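Local structure of putative lipoprotein (Bacteroides thetaiotaomicron, 4Q1Z) at residues N75-I80 / L103-L108; P107-E112 / I345-S350; F131-N136 / V385-G390; G332-G337 / D376-G381. The protein is of unknown function but, as a putative lipoprotein of a gut Bacteroides, is probably held at the cell envelope by a lipid. One frame throughout, in Å; residues are numbered along the deposited sequence. Where two conformers were deposited one is given.

Contact 1. Residues N75-I80 / L103-L108. With PGE (triethylene glycol), chain H; PGE (triethylene glycol), chain I.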
# COMPACT_ATOMS: atom_id res chain seq x y z
N ASN A 75 -12.74 10.63 5.68
CA ASN A 75 -11.50 10.69 4.89
C ASN A 75 -11.29 9.38 4.07
O ASN A 75 -10.14 8.97 3.82
CB ASN A 75 -10.27 11.02 5.78
CG ASN A 75 -10.37 12.30 6.59
OD1 ASN A 75 -10.58 13.40 6.06
ND2 ASN A 75 -10.18 12.18 7.90
N ASN A 76 -12.39 8.75 3.61
CA ASN A 76 -12.29 7.56 2.75
C ASN A 76 -12.22 8.06 1.32
O ASN A 76 -12.96 8.96 0.96
CB ASN A 76 -13.43 6.57 2.93
CG ASN A 76 -13.49 5.95 4.29
OD1 ASN A 76 -12.50 5.42 4.81
ND2 ASN A 76 -14.66 6.03 4.89
N GLU A 77 -11.32 7.52 0.53
CA GLU A 77 -11.15 7.95 -0.84
C GLU A 77 -11.86 7.00 -1.76
O GLU A 77 -11.83 5.78 -1.55
CB GLU A 77 -9.68 8.06 -1.19
CG GLU A 77 -9.42 8.86 -2.45
CD GLU A 77 -8.06 8.67 -3.08
OE1 GLU A 77 -7.07 8.58 -2.32
OE2 GLU A 77 -7.99 8.61 -4.33
N TYR A 78 -12.54 7.56 -2.78
CA TYR A 78 -13.28 6.83 -3.78
C TYR A 78 -12.94 7.28 -5.17
O TYR A 78 -12.93 8.48 -5.44
CB TYR A 78 -14.81 6.98 -3.59
CG TYR A 78 -15.34 6.59 -2.22
CD1 TYR A 78 -15.26 7.46 -1.14
CD2 TYR A 78 -15.97 5.36 -2.03
CE1 TYR A 78 -15.76 7.11 0.11
CE2 TYR A 78 -16.48 5.00 -0.78
CZ TYR A 78 -16.37 5.88 0.29
OH TYR A 78 -16.84 5.54 1.53
N TYR A 79 -12.73 6.34 -6.08
CA TYR A 79 -12.58 6.64 -7.49
C TYR A 79 -14.00 6.53 -8.06
O TYR A 79 -14.64 5.47 -7.96
CB TYR A 79 -11.56 5.73 -8.20
CG TYR A 79 -11.46 6.03 -9.68
CD1 TYR A 79 -11.06 7.28 -10.14
CD2 TYR A 79 -11.82 5.08 -10.63
CE1 TYR A 79 -11.00 7.57 -11.50
CE2 TYR A 79 -11.76 5.35 -11.99
CZ TYR A 79 -11.37 6.61 -12.42
OH TYR A 79 -11.34 6.86 -13.77
N ILE A 80 -14.54 7.65 -8.53
CA ILE A 80 -15.92 7.68 -8.99
C ILE A 80 -15.95 7.75 -10.51
O ILE A 80 -15.07 8.35 -11.12
CB ILE A 80 -16.73 8.80 -8.27
CG1 ILE A 80 -16.19 10.23 -8.58
CG2 ILE A 80 -16.75 8.53 -6.75
CD1 ILE A 80 -16.95 11.39 -7.98
N LEU A 103 -15.74 3.58 -6.11
CA LEU A 103 -14.87 2.47 -5.74
C LEU A 103 -14.04 2.90 -4.53
O LEU A 103 -13.27 3.83 -4.68
CB LEU A 103 -13.96 2.12 -6.95
CG LEU A 103 -12.74 1.17 -6.70
CD1 LEU A 103 -13.19 -0.22 -6.27
CD2 LEU A 103 -11.86 1.09 -7.92
N LYS A 104 -14.17 2.26 -3.36
CA LYS A 104 -13.32 2.65 -2.21
C LYS A 104 -11.85 2.32 -2.54
O LYS A 104 -11.54 1.21 -2.96
CB LYS A 104 -13.74 2.01 -0.86
CG LYS A 104 -13.03 2.66 0.36
CD LYS A 104 -13.61 2.18 1.67
CE LYS A 104 -12.85 2.67 2.88
NZ LYS A 104 -13.44 2.15 4.14
N VAL A 105 -10.98 3.33 -2.41
CA VAL A 105 -9.56 3.25 -2.75
C VAL A 105 -8.69 3.51 -1.52
O VAL A 105 -8.76 4.61 -0.93
CB VAL A 105 -9.21 4.24 -3.89
CG1 VAL A 105 -7.70 4.39 -4.05
CG2 VAL A 105 -9.85 3.83 -5.21
N SER A 106 -7.84 2.52 -1.17
CA SER A 106 -6.85 2.65 -0.09
C SER A 106 -5.62 3.40 -0.67
O SER A 106 -5.03 2.94 -1.64
CB SER A 106 -6.47 1.31 0.51
OG SER A 106 -5.83 1.54 1.75
N PRO A 107 -5.34 4.61 -0.16
CA PRO A 107 -4.29 5.45 -0.77
C PRO A 107 -2.86 4.87 -0.92
O PRO A 107 -2.26 5.03 -2.01
CB PRO A 107 -4.27 6.66 0.16
CG PRO A 107 -4.98 6.23 1.42
CD PRO A 107 -6.02 5.33 0.94
N LEU A 108 -2.25 4.29 0.15
CA LEU A 108 -0.88 3.81 0.07
C LEU A 108 -0.82 2.40 0.58
O LEU A 108 -0.95 2.17 1.79
CB LEU A 108 0.05 4.76 0.83
CG LEU A 108 1.54 4.46 0.75
CD1 LEU A 108 2.08 4.69 -0.64
CD2 LEU A 108 2.29 5.19 1.85
C1 PGE H . -17.60 1.47 2.22
O1 PGE H . -16.82 0.38 1.75
C2 PGE H . -16.91 2.21 3.33
O2 PGE H . -17.87 2.89 4.13
C3 PGE H . -17.39 4.10 4.72
C4 PGE H . -17.09 3.97 6.20
O4 PGE H . -13.34 2.29 6.92
C6 PGE H . -13.85 3.37 7.71
C5 PGE H . -15.36 3.41 7.74
O3 PGE H . -15.87 3.27 6.42
C1 PGE I . -9.39 3.74 4.17
O1 PGE I . -9.88 4.66 5.16
C2 PGE I . -8.89 2.45 4.76
O2 PGE I . -8.62 1.50 3.73
C3 PGE I . -9.23 0.24 3.94
C4 PGE I . -10.28 -0.05 2.90
O4 PGE I . -14.63 -0.77 3.50
C6 PGE I . -13.42 -1.42 3.09
C5 PGE I . -12.25 -0.98 3.90
O3 PGE I . -11.04 -1.23 3.21
O HOH W 1 -9.50 5.49 1.50
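The Y78 ring and the N76 carboxamide are the flat groups that meet K104. The phenol ring passes K104 obliquely, Y78 CD2 standing 3.8 Å from K104 CA, while Y78 OH is taken up by D72. The carboxamide puts N76 OD1 3.4 Å from K104 CE and accepts a hydrogen bond from O1 of one triethylene glycol. Lysine suits this exposed position: CG lies anti to the backbone N (chi1 -168°), its extended chain offers methylenes to N76 and the ring, and K104 NZ donates to O4 of both glycols, which probably come from the crystallisation liquor. On the other side of the sheet the apolar V105 fits the burial, with V105 CG2 3.9 Å from Y79 CB. The backbones pair antiparallel. Y79 and L103 exchange two bonds, Y79 N to L103 O and L103 N to Y79 O, each 2.9 Å. V105 N donates nearly straight to E77 O (2.7 Å, 175°), and a water joins E77 N to V105 O. These strands, 77-89 and 95-105, form a beta hairpin inside the seven-stranded sheet, flanked by strand 60-72 beside the first and strand 11-19 beside the second.

Contact 2. Residues P107-E112 / I345-S350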
# COMPACT_ATOMS: atom_id res chain seq x y z
N PRO A 107 -5.34 4.61 -0.16
CA PRO A 107 -4.29 5.45 -0.77
C PRO A 107 -2.86 4.87 -0.92
O PRO A 107 -2.26 5.03 -2.01
CB PRO A 107 -4.27 6.66 0.16
CG PRO A 107 -4.98 6.23 1.42
CD PRO A 107 -6.02 5.33 0.94
N LEU A 108 -2.25 4.29 0.15
CA LEU A 108 -0.88 3.81 0.07
C LEU A 108 -0.82 2.40 0.58
O LEU A 108 -0.95 2.17 1.79
CB LEU A 108 0.05 4.76 0.83
CG LEU A 108 1.54 4.46 0.75
CD1 LEU A 108 2.08 4.69 -0.64
CD2 LEU A 108 2.29 5.19 1.85
N ILE A 109 -0.66 1.45 -0.34
CA ILE A 109 -0.74 0.02 0.01
C ILE A 109 0.49 -0.80 -0.37
O ILE A 109 1.31 -0.36 -1.19
CB ILE A 109 -2.05 -0.62 -0.59
CG1 ILE A 109 -2.30 -0.32 -2.09
CG2 ILE A 109 -3.27 -0.23 0.23
CD1 ILE A 109 -1.59 -1.23 -3.16
N PHE A 110 0.60 -2.00 0.23
CA PHE A 110 1.59 -3.05 -0.05
C PHE A 110 1.15 -3.71 -1.34
O PHE A 110 0.11 -4.37 -1.36
CB PHE A 110 1.64 -4.08 1.11
CG PHE A 110 2.49 -3.69 2.30
CD1 PHE A 110 3.89 -3.70 2.22
CD2 PHE A 110 1.91 -3.40 3.53
CE1 PHE A 110 4.67 -3.36 3.33
CE2 PHE A 110 2.69 -3.06 4.64
CZ PHE A 110 4.07 -3.04 4.53
N LYS A 111 1.87 -3.48 -2.43
CA LYS A 111 1.50 -4.02 -3.75
C LYS A 111 2.00 -5.50 -3.96
O LYS A 111 1.28 -6.34 -4.50
CB LYS A 111 2.07 -3.09 -4.84
CG LYS A 111 1.62 -3.40 -6.25
CD LYS A 111 2.21 -2.39 -7.22
CE LYS A 111 2.40 -2.96 -8.60
NZ LYS A 111 3.35 -4.09 -8.60
N GLU A 112 3.26 -5.75 -3.59
CA GLU A 112 3.93 -7.03 -3.75
C GLU A 112 4.89 -7.18 -2.60
O GLU A 112 5.55 -6.20 -2.24
CB GLU A 112 4.66 -7.08 -5.11
CG GLU A 112 5.39 -8.39 -5.40
CD GLU A 112 5.11 -9.03 -6.75
OE1 GLU A 112 4.45 -8.38 -7.60
OE2 GLU A 112 5.53 -10.19 -6.94
N ILE A 345 3.80 -13.02 -2.78
CA ILE A 345 2.40 -12.63 -2.75
C ILE A 345 2.27 -11.29 -3.52
O ILE A 345 3.16 -10.44 -3.48
CB ILE A 345 1.84 -12.56 -1.29
CG1 ILE A 345 2.64 -11.58 -0.39
CG2 ILE A 345 1.72 -13.98 -0.64
CD1 ILE A 345 1.96 -11.08 0.82
N ALA A 346 1.19 -11.14 -4.26
CA ALA A 346 0.96 -9.95 -5.05
C ALA A 346 -0.50 -9.48 -4.88
O ALA A 346 -1.41 -10.29 -4.97
CB ALA A 346 1.28 -10.23 -6.52
N ARG A 347 -0.71 -8.19 -4.61
CA ARG A 347 -2.06 -7.63 -4.43
C ARG A 347 -2.81 -7.67 -5.76
O ARG A 347 -2.23 -7.40 -6.82
CB ARG A 347 -1.96 -6.20 -3.91
CG ARG A 347 -3.22 -5.64 -3.31
CD ARG A 347 -2.91 -4.64 -2.20
NE ARG A 347 -3.91 -4.80 -1.16
CZ ARG A 347 -3.68 -4.80 0.14
NH1 ARG A 347 -2.48 -4.52 0.60
NH2 ARG A 347 -4.66 -5.05 0.98
N LYS A 348 -4.10 -8.08 -5.69
CA LYS A 348 -5.01 -8.18 -6.83
C LYS A 348 -5.43 -6.82 -7.28
O LYS A 348 -5.58 -5.92 -6.46
CB LYS A 348 -6.27 -9.00 -6.48
CG LYS A 348 -6.04 -10.49 -6.29
CD LYS A 348 -7.34 -11.15 -5.81
CE LYS A 348 -7.11 -12.54 -5.28
NZ LYS A 348 -8.33 -13.04 -4.60
N LEU A 349 -5.67 -6.67 -8.59
CA LEU A 349 -6.17 -5.46 -9.21
C LEU A 349 -7.65 -5.32 -8.95
O LEU A 349 -8.36 -6.32 -8.90
CB LEU A 349 -5.92 -5.52 -10.72
CG LEU A 349 -4.49 -5.39 -11.19
CD1 LEU A 349 -4.33 -5.93 -12.59
CD2 LEU A 349 -4.06 -3.98 -11.18
N SER A 350 -8.14 -4.07 -8.81
CA SER A 350 -9.57 -3.81 -8.65
C SER A 350 -10.22 -4.02 -10.01
O SER A 350 -9.89 -3.32 -10.96
CB SER A 350 -9.82 -2.41 -8.09
OG SER A 350 -9.86 -2.40 -6.67
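R347 and the F110 carbonyl form the tight heart of this buried contact. R347 NH1 donates to F110 O in the guanidinium plane and on a carbonyl lone pair (3.3 Å, 166°), while R347 CD packs 3.1 Å from the same F110 O. I109 crosses R347 obliquely, with I109 CG2 over one guanidinium face and I109 CD1 3.8 Å from R347 CD. Arginine suits the place because its planar end can serve several acceptors at once, here also D370, D309, D377 and Q369 O. A short backbone bond, R347 N to K111 O (2.7 Å), fixes the strands next to it. Toward E112 the fit is slacker: E112 OE1 is 3.8 Å from the small A346 CB, and the carboxylate is spent on R388 and V385 N rather than across the contact. Past R347 the second segment parts from strand 108-112, and K348 and L349 reach partly exposed ground. On the other side of strand 108-112, K111 and E112 both face E133, a classic beta bulge. In the larger sheet strand 108-114 runs between 131-136 and 344-347, and strand 378-382 closes the edge beyond 344-347.

Contact 3. Residues F131-N136 / V385-G390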
# COMPACT_ATOMS: atom_id res chain seq x y z
N PHE A 131 11.89 -8.38 -0.14
CA PHE A 131 11.52 -7.03 -0.57
C PHE A 131 10.01 -6.79 -0.35
O PHE A 131 9.22 -7.74 -0.25
CB PHE A 131 11.95 -6.73 -2.03
CG PHE A 131 11.05 -7.27 -3.12
CD1 PHE A 131 9.98 -6.51 -3.61
CD2 PHE A 131 11.25 -8.54 -3.66
CE1 PHE A 131 9.14 -7.01 -4.62
CE2 PHE A 131 10.42 -9.03 -4.68
CZ PHE A 131 9.39 -8.25 -5.16
N TYR A 132 9.65 -5.50 -0.27
CA TYR A 132 8.33 -4.92 0.00
C TYR A 132 8.11 -3.80 -0.97
O TYR A 132 8.90 -2.87 -1.00
CB TYR A 132 8.29 -4.35 1.46
CG TYR A 132 8.86 -5.30 2.49
CD1 TYR A 132 10.22 -5.29 2.81
CD2 TYR A 132 8.06 -6.27 3.08
CE1 TYR A 132 10.76 -6.21 3.70
CE2 TYR A 132 8.59 -7.21 3.97
CZ TYR A 132 9.94 -7.16 4.29
OH TYR A 132 10.47 -8.05 5.20
N GLU A 133 7.10 -3.92 -1.82
CA GLU A 133 6.79 -2.90 -2.82
C GLU A 133 5.50 -2.20 -2.41
O GLU A 133 4.47 -2.84 -2.25
CB GLU A 133 6.74 -3.50 -4.22
CG GLU A 133 6.44 -2.48 -5.30
CD GLU A 133 6.52 -2.98 -6.73
OE1 GLU A 133 7.22 -3.99 -6.98
OE2 GLU A 133 5.86 -2.37 -7.60
N ILE A 134 5.61 -0.89 -2.19
CA ILE A 134 4.63 0.11 -1.75
C ILE A 134 4.17 0.86 -3.00
O ILE A 134 5.01 1.23 -3.80
CB ILE A 134 5.37 1.00 -0.69
CG1 ILE A 134 5.51 0.28 0.63
CG2 ILE A 134 4.83 2.41 -0.52
CD1 ILE A 134 4.24 -0.44 1.01
N TYR A 135 2.86 1.05 -3.19
CA TYR A 135 2.28 1.70 -4.38
C TYR A 135 1.37 2.87 -4.01
O TYR A 135 0.57 2.78 -3.08
CB TYR A 135 1.49 0.65 -5.19
CG TYR A 135 0.84 1.10 -6.50
CD1 TYR A 135 1.58 1.19 -7.67
CD2 TYR A 135 -0.54 1.28 -6.58
CE1 TYR A 135 0.97 1.54 -8.89
CE2 TYR A 135 -1.16 1.65 -7.78
CZ TYR A 135 -0.40 1.76 -8.94
OH TYR A 135 -1.00 2.10 -10.13
N ASN A 136 1.48 3.97 -4.78
CA ASN A 136 0.58 5.11 -4.62
C ASN A 136 -0.66 4.78 -5.43
O ASN A 136 -0.66 4.87 -6.67
CB ASN A 136 1.22 6.42 -5.04
CG ASN A 136 0.33 7.64 -4.86
OD1 ASN A 136 -0.87 7.55 -4.60
ND2 ASN A 136 0.91 8.82 -4.98
N VAL A 385 8.05 -10.46 -8.80
CA VAL A 385 8.35 -9.49 -9.86
C VAL A 385 8.42 -8.11 -9.23
O VAL A 385 7.58 -7.79 -8.39
CB VAL A 385 7.33 -9.54 -11.05
CG1 VAL A 385 7.54 -8.38 -12.02
CG2 VAL A 385 7.41 -10.87 -11.80
N MSE A 386 9.43 -7.31 -9.62
CA MSE A 386 9.57 -5.92 -9.16
C MSE A 386 8.94 -4.98 -10.19
O MSE A 386 9.27 -5.06 -11.39
CB MSE A 386 11.03 -5.56 -8.92
CG MSE A 386 11.48 -5.88 -7.52
SE MSE A 386 13.40 -5.91 -7.46
CE MSE A 386 13.85 -4.03 -7.51
N ARG A 387 8.02 -4.09 -9.73
CA ARG A 387 7.29 -3.11 -10.55
C ARG A 387 6.39 -3.86 -11.58
O ARG A 387 6.35 -3.53 -12.77
CB ARG A 387 8.25 -2.09 -11.21
CG ARG A 387 8.95 -1.18 -10.20
CD ARG A 387 10.00 -0.29 -10.84
NE ARG A 387 10.91 0.24 -9.83
CZ ARG A 387 12.15 -0.19 -9.62
NH1 ARG A 387 12.67 -1.13 -10.39
NH2 ARG A 387 12.89 0.35 -8.66
N ARG A 388 5.66 -4.88 -11.09
CA ARG A 388 4.73 -5.67 -11.90
C ARG A 388 3.59 -4.76 -12.39
O ARG A 388 3.27 -3.78 -11.71
CB ARG A 388 4.18 -6.86 -11.07
CG ARG A 388 3.45 -7.92 -11.90
CD ARG A 388 2.59 -8.83 -11.06
NE ARG A 388 3.37 -9.58 -10.08
CZ ARG A 388 3.92 -10.77 -10.28
NH1 ARG A 388 3.77 -11.39 -11.45
NH2 ARG A 388 4.61 -11.36 -9.32
N ASN A 389 3.00 -5.08 -13.57
CA ASN A 389 1.91 -4.35 -14.23
C ASN A 389 2.26 -2.87 -14.43
O ASN A 389 1.43 -2.00 -14.16
CB ASN A 389 0.56 -4.46 -13.47
CG ASN A 389 0.22 -5.80 -12.91
OD1 ASN A 389 0.37 -6.84 -13.56
ND2 ASN A 389 -0.32 -5.80 -11.70
N GLY A 390 3.49 -2.62 -14.88
CA GLY A 390 3.99 -1.29 -15.19
C GLY A 390 3.97 -0.26 -14.09
O GLY A 390 3.68 0.91 -14.35
O HOH W 2 5.39 -5.73 -8.22
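F131 sets its CG between the backbone N and the carbonyl carbon (chi1 81°), E133 has CG anti to its own N (chi1 -179°), and both side chains leave strand 131-136 toward residues 385-390. The E133 chain then runs extended, so its carboxylate reaches the backbone of the loop. E133 OE1 accepts R387 N at 2.9 Å on the syn side, 22° out of the carboxylate plane, in a nearly straight bond. A water that accepts R388 N (3.0 Å) stands 2.8 Å from E133 OE1 and may tie the next peptide to the same oxygen. Glutamate suits the position, being long enough to cross from the strand and able to use both oxygens: E133 OE2 pairs with S195 and with K111.

Strand 131-136 lies within the larger sheet, between 108-114 and 195-199, and the loop after edge strand 378-382 folds back across one face of it. An alanine at E133 would probably leave R387 N without its acceptor and K111 without its carboxylate partner, and so leave the loop less firmly held.

Beside this polar grip sits a Met-aromatic contact. CG of M386, a selenomethionine, lies over one face of the F131 ring, offset toward the rim, 4.1 Å from its centroid, with M386 SE at 5.0 Å. V385 O comes to the ring edge near its plane, 3.7 Å from F131 CZ. The loop's arginines turn to other acids: R388 passes over V385 CB to E112, and R387 leads off to E222.

Contact 4. Residues G332-G337 / D376-G381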
# COMPACT_ATOMS: atom_id res chain seq x y z
N GLY A 332 -7.85 -11.34 7.65
CA GLY A 332 -7.39 -12.61 7.14
C GLY A 332 -5.92 -12.91 7.32
O GLY A 332 -5.24 -12.34 8.19
N ILE A 333 -5.46 -13.89 6.51
CA ILE A 333 -4.12 -14.46 6.42
C ILE A 333 -3.79 -14.78 4.97
O ILE A 333 -4.66 -15.26 4.23
CB ILE A 333 -3.98 -15.75 7.30
CG1 ILE A 333 -5.05 -16.84 6.97
CG2 ILE A 333 -3.92 -15.43 8.77
CD1 ILE A 333 -4.53 -18.34 6.97
N THR A 334 -2.53 -14.55 4.58
CA THR A 334 -1.98 -14.87 3.25
C THR A 334 -0.77 -15.76 3.48
O THR A 334 -0.32 -15.85 4.62
CB THR A 334 -1.72 -13.62 2.38
OG1 THR A 334 -1.49 -14.04 1.04
CG2 THR A 334 -0.58 -12.78 2.89
N TRP A 335 -0.30 -16.48 2.47
CA TRP A 335 0.80 -17.45 2.63
C TRP A 335 1.34 -17.89 1.28
O TRP A 335 0.75 -17.57 0.25
CB TRP A 335 0.31 -18.71 3.43
CG TRP A 335 -0.74 -19.52 2.71
CD1 TRP A 335 -0.54 -20.53 1.82
CD2 TRP A 335 -2.17 -19.29 2.74
NE1 TRP A 335 -1.74 -20.96 1.29
CE2 TRP A 335 -2.76 -20.22 1.84
CE3 TRP A 335 -3.00 -18.39 3.43
CZ2 TRP A 335 -4.15 -20.30 1.65
CZ3 TRP A 335 -4.37 -18.45 3.21
CH2 TRP A 335 -4.94 -19.41 2.35
N VAL A 336 2.44 -18.67 1.29
CA VAL A 336 3.05 -19.27 0.11
C VAL A 336 3.21 -20.76 0.40
O VAL A 336 3.52 -21.55 -0.49
CB VAL A 336 4.35 -18.60 -0.39
CG1 VAL A 336 4.09 -17.19 -0.87
CG2 VAL A 336 5.46 -18.65 0.65
N GLY A 337 2.96 -21.13 1.66
CA GLY A 337 2.92 -22.51 2.12
C GLY A 337 4.22 -23.24 2.30
O GLY A 337 4.21 -24.39 2.70
N ASP A 376 -8.19 -12.60 0.71
CA ASP A 376 -8.94 -12.15 -0.45
C ASP A 376 -8.18 -11.19 -1.37
O ASP A 376 -8.43 -11.19 -2.58
CB ASP A 376 -10.23 -11.44 0.02
CG ASP A 376 -11.18 -12.21 0.94
OD1 ASP A 376 -11.04 -13.47 1.05
OD2 ASP A 376 -12.11 -11.58 1.52
N ASP A 377 -7.32 -10.33 -0.82
CA ASP A 377 -6.64 -9.28 -1.60
C ASP A 377 -5.35 -9.71 -2.30
O ASP A 377 -4.89 -9.00 -3.20
CB ASP A 377 -6.34 -8.06 -0.70
CG ASP A 377 -7.54 -7.44 -0.00
OD1 ASP A 377 -8.69 -7.74 -0.41
OD2 ASP A 377 -7.34 -6.70 0.97
N PHE A 378 -4.76 -10.85 -1.90
CA PHE A 378 -3.49 -11.26 -2.48
C PHE A 378 -3.52 -12.57 -3.25
O PHE A 378 -4.06 -13.57 -2.78
CB PHE A 378 -2.42 -11.39 -1.38
CG PHE A 378 -1.93 -10.06 -0.88
CD1 PHE A 378 -2.62 -9.38 0.12
CD2 PHE A 378 -0.79 -9.48 -1.41
CE1 PHE A 378 -2.20 -8.12 0.54
CE2 PHE A 378 -0.34 -8.23 -0.96
CZ PHE A 378 -1.05 -7.56 0.01
N GLU A 379 -2.84 -12.57 -4.41
CA GLU A 379 -2.55 -13.76 -5.17
C GLU A 379 -1.38 -14.41 -4.44
O GLU A 379 -0.40 -13.71 -4.13
CB GLU A 379 -2.20 -13.44 -6.65
CG GLU A 379 -3.40 -13.15 -7.54
CD GLU A 379 -4.35 -14.31 -7.78
OE1 GLU A 379 -3.94 -15.48 -7.61
OE2 GLU A 379 -5.51 -14.03 -8.17
N ARG A 380 -1.48 -15.71 -4.14
CA ARG A 380 -0.49 -16.47 -3.39
C ARG A 380 0.39 -17.35 -4.26
O ARG A 380 -0.09 -17.93 -5.24
CB ARG A 380 -1.20 -17.35 -2.37
CG ARG A 380 -1.92 -16.59 -1.29
CD ARG A 380 -2.53 -17.54 -0.31
NE ARG A 380 -3.58 -18.35 -0.91
CZ ARG A 380 -4.86 -18.00 -0.96
NH1 ARG A 380 -5.27 -16.84 -0.45
NH2 ARG A 380 -5.75 -18.82 -1.51
N GLY A 381 1.66 -17.47 -3.86
CA GLY A 381 2.66 -18.30 -4.52
C GLY A 381 3.02 -17.89 -5.94
O GLY A 381 3.23 -18.76 -6.78
O HOH W 3 -3.80 -14.45 -0.13
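Edge strand 378-382 of the larger sheet is met by the loop 332-337 through R380 and W335, whose side chains form a cation-pi stack. The guanidinium of R380 lies flat on the indole, centres 4.0 Å apart and planes 15° from parallel. R380 CD rests over the six-membered ring of W335, 3.5 Å from its centroid, and R380 NE comes within 3.3 Å of W335 CZ2. A bend at chi3 (-65°) carries NE over the ring. Tryptophan suits this partly exposed place, since its broad electron-rich face can take the aliphatic and the charged portion of arginine together. An alanine at W335 would probably leave the guanidinium without its stacking partner and freer to turn.

No direct hydrogen bond joins the two segments; a single water does that work. It accepts from T334 OG1 (2.6 Å) and R380 NH1 (2.8 Å) and donates to F378 O (2.8 Å), so hydroxyl, cation and carbonyl share one mediator. T334 OG1 also packs 3.7 Å from F378 CB, just where the chain leaves helix 374-377, and the F378 ring continues inward to V311 and I345. At the far end V336 CG1 lies against G381, whose positive phi suits glycine as the strand turns its corner.

The chemistry implies a join made by side chains rather than by strand pairing, in which the pi face, the water and a weak bond to T375 O would probably help to stabilise the arginine's positive charge.

Contact 2 is wholly buried near the centre of the chain, whereas contacts 1, 3 and 4 are partly exposed. Contacts 2, 3 and 4 all reach the eleven-stranded sheet; contact 1 belongs to the other sheet and shares P107 and L108 with contact 2, so the two sheets meet in sequence there. Contacts 2 and 3 hold neighbouring strands and are linked by the E112-R388 salt bridge, while contacts 2 and 4 touch where 344-347 runs beside 378-382. The chemistry changes with place: backbone pairing dominates the hairpin, an arginine with several acceptors around it the core, a carboxylate gripping loop amides the sheet face, and stacking with a water the edge.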